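Local coordinates for protein enolase from the environmental genome shotgun sequencing of the Sargasso Sea (PDB 2QGY) that is of unknown function but has the enolase-superfamily fold and probably uses bound magnesium in abstracting a proton from a carboxylate substrate, at residues A[255-260]-A[282-287]; A[71-76]-A[86-91]; A[152-157]-A[184-189]. All coordinates share one frame; numbering follows the deposited sequence.

Interaction 1. Residues A[255-260]-A[282-287]; sequences SGLVHF and LIDIIE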
loop_
_atom_site.group_PDB
_atom_site.type_symbol
_atom_site.label_atom_id
_atom_site.label_comp_id
_atom_site.label_asym_id
_atom_site.label_seq_id
_atom_site.Cartn_x
_atom_site.Cartn_y
_atom_site.Cartn_z
ATOM N N SER A 255 2.469 -5.413 4.454
ATOM C CA SER A 255 1.513 -5.321 5.556
ATOM C C SER A 255 0.303 -6.155 5.222
ATOM O O SER A 255 0.115 -6.567 4.070
ATOM C CB SER A 255 1.093 -3.851 5.861
ATOM O OG SER A 255 0.525 -3.233 4.700
ATOM N N GLY A 256 -0.518 -6.413 6.227
ATOM C CA GLY A 256 -1.744 -7.146 6.019
ATOM C C GLY A 256 -1.572 -8.628 6.294
ATOM O O GLY A 256 -0.508 -9.216 6.052
ATOM N N LEU A 257 -2.637 -9.260 6.752
ATOM C CA LEU A 257 -2.548 -10.684 7.087
ATOM C C LEU A 257 -2.362 -11.578 5.867
ATOM O O LEU A 257 -1.670 -12.574 5.937
ATOM C CB LEU A 257 -3.794 -11.127 7.828
ATOM C CG LEU A 257 -3.982 -10.591 9.241
ATOM C CD1 LEU A 257 -5.384 -10.933 9.732
ATOM C CD2 LEU A 257 -2.913 -11.174 10.171
ATOM N N VAL A 258 -2.996 -11.218 4.747
ATOM C CA VAL A 258 -3.056 -12.118 3.591
ATOM C C VAL A 258 -1.671 -12.422 3.029
ATOM O O VAL A 258 -1.371 -13.593 2.780
ATOM C CB VAL A 258 -3.972 -11.550 2.489
ATOM C CG1 VAL A 258 -3.970 -12.474 1.258
ATOM C CG2 VAL A 258 -5.401 -11.374 3.041
ATOM N N HIS A 259 -0.830 -11.395 2.851
ATOM C CA HIS A 259 0.520 -11.641 2.312
ATOM C C HIS A 259 1.280 -12.590 3.253
ATOM O O HIS A 259 1.936 -13.538 2.795
ATOM C CB HIS A 259 1.280 -10.329 2.132
ATOM C CG HIS A 259 2.722 -10.515 1.755
ATOM N ND1 HIS A 259 3.118 -10.967 0.517
ATOM C CD2 HIS A 259 3.847 -10.405 2.494
ATOM C CE1 HIS A 259 4.434 -11.044 0.483
ATOM N NE2 HIS A 259 4.904 -10.723 1.677
ATOM N N PHE A 260 1.206 -12.338 4.557
ATOM C CA PHE A 260 1.946 -13.206 5.501
ATOM C C PHE A 260 1.407 -14.626 5.554
ATOM O O PHE A 260 2.200 -15.578 5.675
ATOM C CB PHE A 260 2.093 -12.565 6.889
ATOM C CG PHE A 260 2.993 -11.331 6.886
ATOM C CD1 PHE A 260 4.371 -11.457 7.015
ATOM C CD2 PHE A 260 2.457 -10.070 6.620
ATOM C CE1 PHE A 260 5.216 -10.340 6.956
ATOM C CE2 PHE A 260 3.284 -8.943 6.559
ATOM C CZ PHE A 260 4.661 -9.077 6.715
ATOM N N LEU A 282 -1.642 -3.866 16.272
ATOM C CA LEU A 282 -1.134 -4.936 17.131
ATOM C C LEU A 282 -1.912 -6.245 17.015
ATOM O O LEU A 282 -1.323 -7.330 17.144
ATOM C CB LEU A 282 -1.056 -4.465 18.583
ATOM C CG LEU A 282 -0.153 -3.233 18.725
ATOM C CD1 LEU A 282 0.106 -3.063 20.213
ATOM C CD2 LEU A 282 1.199 -3.418 17.968
ATOM N N ILE A 283 -3.212 -6.131 16.758
ATOM C CA ILE A 283 -4.074 -7.300 16.590
ATOM C C ILE A 283 -3.451 -8.124 15.459
ATOM O O ILE A 283 -3.312 -9.329 15.573
ATOM C CB ILE A 283 -5.518 -6.871 16.231
ATOM C CG1 ILE A 283 -6.261 -6.304 17.471
ATOM C CG2 ILE A 283 -6.289 -8.025 15.593
ATOM C CD1 ILE A 283 -7.722 -5.916 17.194
ATOM N N ASP A 284 -3.083 -7.458 14.359
ATOM C CA ASP A 284 -2.571 -8.184 13.202
ATOM C C ASP A 284 -1.182 -8.764 13.390
ATOM O O ASP A 284 -0.891 -9.839 12.887
ATOM C CB ASP A 284 -2.663 -7.326 11.928
ATOM C CG ASP A 284 -4.046 -7.450 11.254
ATOM O OD1 ASP A 284 -4.874 -8.261 11.744
ATOM O OD2 ASP A 284 -4.311 -6.726 10.271
ATOM N N ILE A 285 -0.322 -8.058 14.110
ATOM C CA ILE A 285 0.995 -8.587 14.423
ATOM C C ILE A 285 0.877 -9.830 15.311
ATOM O O ILE A 285 1.521 -10.858 15.081
ATOM C CB ILE A 285 1.850 -7.508 15.124
ATOM C CG1 ILE A 285 2.280 -6.475 14.086
ATOM C CG2 ILE A 285 3.072 -8.110 15.848
ATOM C CD1 ILE A 285 3.187 -5.423 14.599
ATOM N N ILE A 286 0.041 -9.735 16.332
ATOM C CA ILE A 286 -0.196 -10.880 17.223
ATOM C C ILE A 286 -0.838 -12.074 16.507
ATOM O O ILE A 286 -0.446 -13.211 16.753
ATOM C CB ILE A 286 -1.058 -10.460 18.435
ATOM C CG1 ILE A 286 -0.313 -9.461 19.341
ATOM C CG2 ILE A 286 -1.512 -11.685 19.222
ATOM C CD1 ILE A 286 0.943 -10.004 20.016
ATOM N N GLU A 287 -1.811 -11.818 15.635
ATOM C CA GLU A 287 -2.458 -12.880 14.865
ATOM C C GLU A 287 -1.448 -13.607 13.977
ATOM O O GLU A 287 -1.412 -14.836 13.946
ATOM C CB GLU A 287 -3.587 -12.313 14.004
ATOM C CG GLU A 287 -4.388 -13.379 13.230
ATOM C CD GLU A 287 -4.830 -14.555 14.110
ATOM O OE1 GLU A 287 -5.419 -14.305 15.194
ATOM O OE2 GLU A 287 -4.613 -15.732 13.706
#
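Asp284 OD1 is held by a hydrogen bond with Tyr86 OH, from helix 82-93, and lies against the branched end of Leu257, with CD1 at 3.4 Å. Leu257 opens helix 257-265 and Asp284 lies in the first turn of helix 282-294, consecutive outer helices of the enolase-type beta/alpha barrel with strand 271-272 between them. The leucine and aspartate side chains cross at about a right angle, and Leu257 CG as well as CD1 touches the carboxylate; Asp284 CG is 3.7 Å from Leu257 CG. Tyr86 also packs on Leu257, which puts its hydroxyl beside the same methyl group that touches Asp284 OD1.

No hydrogen bond joins the two segments themselves. The other branch of the leucine, CD2, rests 3.6 Å from the backbone O of Asp284 and 4.0 Å from Glu287 CG. Glu287 offers only its aliphatic part here: CG stands anti to the backbone N (chi1 -176°), and a bend at chi2 leads the carboxylate off the leucine. Its OE2 comes close to Glu291 OE2, and the like charges may favour protonation of one of them.

At the N-termini, Gly256 takes the N-cap position with a positive phi (95°) at which a side chain would press on the carbonyl O of Ser255, while Glu109 OE2 of helix 99-120 accepts a hydrogen bond from Ile283 N and a weak one from Leu282 N.

Interaction 2. Residues A[71-76]-A[86-91]; sequences FREISN and YNKISL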
loop_
_atom_site.group_PDB
_atom_site.type_symbol
_atom_site.label_atom_id
_atom_site.label_comp_id
_atom_site.label_asym_id
_atom_site.label_seq_id
_atom_site.Cartn_x
_atom_site.Cartn_y
_atom_site.Cartn_z
ATOM N N PHE A 71 -9.508 9.520 12.395
ATOM C CA PHE A 71 -9.864 9.955 13.716
ATOM C C PHE A 71 -11.248 10.592 13.731
ATOM O O PHE A 71 -12.060 10.261 14.588
ATOM C CB PHE A 71 -8.822 10.922 14.258
ATOM C CG PHE A 71 -9.245 11.621 15.510
ATOM C CD1 PHE A 71 -9.117 10.988 16.741
ATOM C CD2 PHE A 71 -9.758 12.910 15.459
ATOM C CE1 PHE A 71 -9.499 11.620 17.896
ATOM C CE2 PHE A 71 -10.149 13.545 16.628
ATOM C CZ PHE A 71 -10.019 12.896 17.832
ATOM N N ARG A 72 -11.505 11.491 12.790
ATOM C CA ARG A 72 -12.790 12.188 12.697
ATOM C C ARG A 72 -13.915 11.178 12.547
ATOM O O ARG A 72 -14.963 11.287 13.208
ATOM C CB ARG A 72 -12.801 13.152 11.520
ATOM C CG ARG A 72 -12.005 14.426 11.730
ATOM C CD ARG A 72 -12.236 15.387 10.561
ATOM N NE ARG A 72 -11.319 16.525 10.609
ATOM C CZ ARG A 72 -10.961 17.261 9.554
ATOM N NH1 ARG A 72 -11.417 16.974 8.338
ATOM N NH2 ARG A 72 -10.126 18.282 9.712
ATOM N N GLU A 73 -13.699 10.185 11.696
ATOM C CA GLU A 73 -14.722 9.171 11.455
ATOM C C GLU A 73 -15.021 8.331 12.694
ATOM O O GLU A 73 -16.166 8.001 12.970
ATOM C CB GLU A 73 -14.318 8.290 10.263
ATOM C CG GLU A 73 -15.327 7.203 9.905
ATOM C CD GLU A 73 -16.674 7.743 9.386
ATOM O OE1 GLU A 73 -16.795 8.952 9.069
ATOM O OE2 GLU A 73 -17.618 6.930 9.280
ATOM N N ILE A 74 -13.997 7.995 13.456
ATOM C CA ILE A 74 -14.191 7.125 14.607
ATOM C C ILE A 74 -14.495 7.850 15.921
ATOM O O ILE A 74 -14.888 7.201 16.887
ATOM C CB ILE A 74 -12.983 6.196 14.811
ATOM C CG1 ILE A 74 -11.765 7.021 15.250
ATOM C CG2 ILE A 74 -12.722 5.399 13.522
ATOM C CD1 ILE A 74 -10.700 6.242 15.990
ATOM N N SER A 75 -14.321 9.174 15.954
ATOM C CA SER A 75 -14.370 9.934 17.225
ATOM C C SER A 75 -15.760 10.032 17.869
ATOM O O SER A 75 -15.873 10.337 19.067
ATOM C CB SER A 75 -13.779 11.339 17.054
ATOM O OG SER A 75 -14.541 12.102 16.136
ATOM N N ASN A 76 -16.800 9.782 17.076
ATOM C CA ASN A 76 -18.190 9.898 17.540
ATOM C C ASN A 76 -18.823 8.545 17.878
ATOM O O ASN A 76 -19.998 8.480 18.255
ATOM C CB ASN A 76 -19.043 10.645 16.494
ATOM C CG ASN A 76 -18.653 10.296 15.042
ATOM O OD1 ASN A 76 -17.657 9.608 14.796
ATOM N ND2 ASN A 76 -19.441 10.782 14.082
ATOM N N TYR A 86 -10.983 -1.944 14.897
ATOM C CA TYR A 86 -10.397 -2.878 13.903
ATOM C C TYR A 86 -11.440 -3.248 12.864
ATOM O O TYR A 86 -11.196 -3.180 11.641
ATOM C CB TYR A 86 -9.908 -4.142 14.603
ATOM C CG TYR A 86 -9.259 -5.159 13.680
ATOM C CD1 TYR A 86 -7.873 -5.154 13.470
ATOM C CD2 TYR A 86 -10.025 -6.130 13.014
ATOM C CE1 TYR A 86 -7.271 -6.081 12.628
ATOM C CE2 TYR A 86 -9.398 -7.083 12.161
ATOM C CZ TYR A 86 -8.029 -7.045 11.999
ATOM O OH TYR A 86 -7.384 -7.967 11.180
ATOM N N ASN A 87 -12.635 -3.593 13.351
ATOM C CA ASN A 87 -13.762 -3.918 12.475
ATOM C C ASN A 87 -14.192 -2.780 11.563
ATOM O O ASN A 87 -14.523 -2.996 10.380
ATOM C CB ASN A 87 -14.954 -4.461 13.303
ATOM C CG ASN A 87 -14.656 -5.809 13.913
ATOM O OD1 ASN A 87 -13.774 -6.539 13.438
ATOM N ND2 ASN A 87 -15.405 -6.175 14.956
ATOM N N LYS A 88 -14.181 -1.560 12.092
ATOM C CA LYS A 88 -14.541 -0.392 11.309
ATOM C C LYS A 88 -13.510 -0.144 10.204
ATOM O O LYS A 88 -13.871 0.163 9.075
ATOM C CB LYS A 88 -14.622 0.830 12.212
ATOM C CG LYS A 88 -14.812 2.165 11.492
ATOM C CD LYS A 88 -16.236 2.336 10.988
ATOM C CE LYS A 88 -16.446 3.753 10.473
ATOM N NZ LYS A 88 -17.899 4.093 10.363
ATOM N N ILE A 89 -12.232 -0.234 10.562
ATOM C CA ILE A 89 -11.155 -0.144 9.563
ATOM C C ILE A 89 -11.355 -1.169 8.437
ATOM O O ILE A 89 -11.264 -0.820 7.258
ATOM C CB ILE A 89 -9.723 -0.296 10.205
ATOM C CG1 ILE A 89 -9.378 0.930 11.045
ATOM C CG2 ILE A 89 -8.614 -0.503 9.105
ATOM C CD1 ILE A 89 -9.525 2.290 10.298
ATOM N N SER A 90 -11.601 -2.423 8.808
ATOM C CA SER A 90 -11.831 -3.471 7.836
ATOM C C SER A 90 -12.971 -3.081 6.890
ATOM O O SER A 90 -12.832 -3.224 5.675
ATOM C CB SER A 90 -12.139 -4.806 8.508
ATOM O OG SER A 90 -11.078 -5.198 9.372
ATOM N N LEU A 91 -14.069 -2.561 7.442
ATOM C CA LEU A 91 -15.239 -2.161 6.638
ATOM C C LEU A 91 -14.927 -1.014 5.662
ATOM O O LEU A 91 -15.171 -1.124 4.465
ATOM C CB LEU A 91 -16.427 -1.791 7.540
ATOM C CG LEU A 91 -17.603 -1.056 6.866
ATOM C CD1 LEU A 91 -18.429 -1.982 5.962
ATOM C CD2 LEU A 91 -18.516 -0.347 7.907
#
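Glu73 and Lys88 form the salt bridge that ties helix 60-74 to helix 82-93, with Lys88 NZ donating to Glu73 OE2 at 3.0 Å. The ammonium group comes to the anti lone pair of OE2, on the side away from OE1, so the lysine is met by OE2 and not by both oxygens. The two side chains share their first torsions, CG anti to the backbone N with a bend at chi2 (66° in Glu73, 75° in Lys88), and cross at about a right angle. Glu73 also packs on Phe58 of the second subunit, which puts the bridge beside the dimer interface.

Apolar contact accompanies the ionic one. Lys88 CE lies 3.7 Å from Glu73 CG, so the aliphatic parts touch just short of the charged ends. Nearer the backbones, Ile74 CG2 approaches Lys88 CG at 4.4 Å, a loose touch; the isoleucine is otherwise packed on Leu13 of strand 13-21 and Ile108 of helix 99-120. Within 71-76, Ser75 CB lies over one face of the Phe71 ring, offset toward its rim.

One side-chain hydrogen bond within 71-76 holds Ser75: its OG donates to Arg72 O at 3.1 Å from above the carbonyl plane.

Two neighbouring helices, joined by a short connection and backed by helix 99-120, are typical of the alpha-helical part of the enolase-superfamily N-terminal domain, which follows the first three strands of its antiparallel sheet; the fourth, 373-379, comes from the C-terminal end of the chain.

Interaction 3. Residues A[152-157]-A[184-189]; sequences DYLRQI and VEKVRE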
loop_
_atom_site.group_PDB
_atom_site.type_symbol
_atom_site.label_atom_id
_atom_site.label_comp_id
_atom_site.label_asym_id
_atom_site.label_seq_id
_atom_site.Cartn_x
_atom_site.Cartn_y
_atom_site.Cartn_z
ATOM N N ASP A 152 34.545 3.852 8.697
ATOM C CA ASP A 152 33.618 4.526 9.615
ATOM C C ASP A 152 32.623 3.519 10.180
ATOM O O ASP A 152 32.316 3.552 11.363
ATOM C CB ASP A 152 32.886 5.675 8.915
ATOM C CG ASP A 152 33.833 6.791 8.458
ATOM O OD1 ASP A 152 34.883 6.993 9.114
ATOM O OD2 ASP A 152 33.532 7.451 7.432
ATOM N N TYR A 153 32.150 2.602 9.339
ATOM C CA TYR A 153 31.255 1.553 9.818
ATOM C C TYR A 153 31.941 0.655 10.838
ATOM O O TYR A 153 31.378 0.372 11.893
ATOM C CB TYR A 153 30.671 0.743 8.670
ATOM C CG TYR A 153 29.418 1.343 8.111
ATOM C CD1 TYR A 153 29.479 2.374 7.173
ATOM C CD2 TYR A 153 28.164 0.897 8.532
ATOM C CE1 TYR A 153 28.318 2.937 6.655
ATOM C CE2 TYR A 153 26.995 1.450 8.014
ATOM C CZ TYR A 153 27.083 2.468 7.081
ATOM O OH TYR A 153 25.940 3.031 6.557
ATOM N N LEU A 154 33.178 0.256 10.544
ATOM C CA LEU A 154 33.955 -0.593 11.463
ATOM C C LEU A 154 34.126 -0.022 12.865
ATOM O O LEU A 154 33.961 -0.750 13.842
ATOM C CB LEU A 154 35.310 -0.981 10.850
ATOM C CG LEU A 154 35.244 -1.791 9.554
ATOM C CD1 LEU A 154 36.627 -1.874 8.939
ATOM C CD2 LEU A 154 34.657 -3.184 9.759
ATOM N N ARG A 155 34.435 1.270 12.970
ATOM C CA ARG A 155 34.588 1.925 14.270
ATOM C C ARG A 155 33.237 2.006 14.990
ATOM O O ARG A 155 33.163 1.868 16.213
ATOM C CB ARG A 155 35.209 3.325 14.132
ATOM C CG ARG A 155 36.651 3.345 13.570
ATOM C CD ARG A 155 37.155 4.773 13.250
ATOM N NE ARG A 155 36.294 5.484 12.294
ATOM C CZ ARG A 155 35.456 6.471 12.620
ATOM N NH1 ARG A 155 35.365 6.891 13.884
ATOM N NH2 ARG A 155 34.703 7.045 11.683
ATOM N N GLN A 156 32.164 2.192 14.220
ATOM C CA GLN A 156 30.814 2.155 14.793
ATOM C C GLN A 156 30.462 0.746 15.247
ATOM O O GLN A 156 29.781 0.567 16.251
ATOM C CB GLN A 156 29.775 2.653 13.786
ATOM C CG GLN A 156 28.345 2.858 14.365
ATOM C CD GLN A 156 28.203 4.064 15.283
ATOM O OE1 GLN A 156 29.187 4.625 15.759
ATOM N NE2 GLN A 156 26.960 4.469 15.533
ATOM N N ILE A 157 30.914 -0.253 14.495
ATOM C CA ILE A 157 30.671 -1.652 14.872
ATOM C C ILE A 157 31.477 -2.035 16.132
ATOM O O ILE A 157 30.988 -2.785 16.953
ATOM C CB ILE A 157 30.864 -2.621 13.651
ATOM C CG1 ILE A 157 29.699 -2.445 12.667
ATOM C CG2 ILE A 157 30.916 -4.086 14.091
ATOM C CD1 ILE A 157 30.092 -2.566 11.235
ATOM N N VAL A 184 32.344 -8.149 5.620
ATOM C CA VAL A 184 31.803 -9.144 6.561
ATOM C C VAL A 184 32.935 -9.764 7.386
ATOM O O VAL A 184 32.798 -9.966 8.595
ATOM C CB VAL A 184 30.942 -10.247 5.862
ATOM C CG1 VAL A 184 30.391 -11.210 6.873
ATOM C CG2 VAL A 184 29.783 -9.633 5.067
ATOM N N GLU A 185 34.059 -10.044 6.731
ATOM C CA GLU A 185 35.208 -10.659 7.400
ATOM C C GLU A 185 35.753 -9.795 8.529
ATOM O O GLU A 185 35.912 -10.271 9.662
ATOM C CB GLU A 185 36.311 -10.986 6.398
ATOM C CG GLU A 185 37.421 -11.852 6.996
ATOM C CD GLU A 185 38.510 -12.183 6.004
ATOM O OE1 GLU A 185 38.379 -11.824 4.813
ATOM O OE2 GLU A 185 39.510 -12.813 6.419
ATOM N N LYS A 186 36.023 -8.526 8.219
ATOM C CA LYS A 186 36.468 -7.544 9.215
ATOM C C LYS A 186 35.480 -7.391 10.371
ATOM O O LYS A 186 35.880 -7.297 11.532
ATOM C CB LYS A 186 36.746 -6.199 8.537
ATOM C CG LYS A 186 37.934 -6.278 7.570
ATOM C CD LYS A 186 37.839 -5.288 6.402
ATOM C CE LYS A 186 38.783 -4.100 6.547
ATOM N NZ LYS A 186 39.042 -3.504 5.213
ATOM N N VAL A 187 34.179 -7.400 10.067
ATOM C CA VAL A 187 33.184 -7.309 11.128
ATOM C C VAL A 187 33.271 -8.508 12.078
ATOM O O VAL A 187 33.278 -8.351 13.297
ATOM C CB VAL A 187 31.729 -7.184 10.570
ATOM C CG1 VAL A 187 30.732 -7.342 11.687
ATOM C CG2 VAL A 187 31.541 -5.849 9.854
ATOM N N ARG A 188 33.329 -9.702 11.508
ATOM C CA ARG A 188 33.433 -10.940 12.284
ATOM C C ARG A 188 34.697 -10.940 13.177
ATOM O O ARG A 188 34.686 -11.470 14.292
ATOM C CB ARG A 188 33.351 -12.151 11.330
ATOM C CG ARG A 188 33.192 -13.528 11.984
ATOM C CD ARG A 188 32.147 -13.541 13.066
ATOM N NE ARG A 188 30.868 -14.076 12.617
ATOM C CZ ARG A 188 29.754 -14.042 13.337
ATOM N NH1 ARG A 188 29.740 -13.464 14.544
ATOM N NH2 ARG A 188 28.642 -14.558 12.838
ATOM N N GLU A 189 35.751 -10.275 12.720
ATOM C CA GLU A 189 36.985 -10.153 13.498
ATOM C C GLU A 189 36.836 -9.242 14.709
ATOM O O GLU A 189 37.437 -9.479 15.755
ATOM C CB GLU A 189 38.120 -9.641 12.619
ATOM C CG GLU A 189 39.475 -9.960 13.196
ATOM C CD GLU A 189 40.412 -8.778 13.187
ATOM O OE1 GLU A 189 40.496 -8.090 12.141
ATOM O OE2 GLU A 189 41.069 -8.550 14.234
#
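Segments 152-157 and 184-189 run nearly parallel, their short axes crossing at -24° and 10.2 Å apart at closest approach. Leu154 and Val187 have the nearest CA atoms, at 6.8 Å.

Leu154 reaches across with both methyl groups: CD2 meets Lys186 CB at 3.9 Å, and CD1 lies just as near to Lys186 CE. Its CG is anti to the carbonyl carbon (chi1 -61°), which brings its methyl end nearer to helix 177-191. The lysine chain, bent at chi3, crosses the leucine at about a right angle and offers it methylenes only.

These are helices 150-162 and 177-191, consecutive on the outside of the beta/alpha barrel, separated by strand 168-170; helices that each follow a parallel strand come out side by side in this way. Toward the barrel wall the contact is wholly apolar. Ile157 CD1 meets Val187 CG2 at 3.8 Å, and Ile157 CG2 lies 4.1 Å from Val187 CG1. Leu154 CD2 also packs on Val187 CG2, so that this methyl touches both the leucine and the isoleucine. Val187 packs further on Leu197 of strand 197-200, and Phe183 lies against both Leu154 and Ile157.

Elsewhere on helix 150-162, Arg155 NH2 makes a salt bridge with Asp152 OD1 at 2.6 Å. The oxygen is close to the guanidinium plane, whereas NH2 approaches it from 38° out of the carboxylate plane.

In the fold
Along the chain the order is interaction 2, then 3, then 1. Interaction 2 belongs to the N-terminal domain; the other two lie between neighbouring outer helices of the barrel, on opposite sides of the chain's centre, with their centres about 35 Å apart and nearest atoms about 24 Å. Interactions 1 and 2, centres about 18 Å apart, meet through Tyr86 of helix 82-93, which reaches the barrel helix 282-294 and packs its CE1 3.7 Å from Ile283 CG2. This is one place where the N-terminal domain packs on the barrel. Interaction 3 is remote from interaction 2, with about 48 Å between centres. The magnesium ligands Asp200, Glu226 and Glu252 belong to the same barrel.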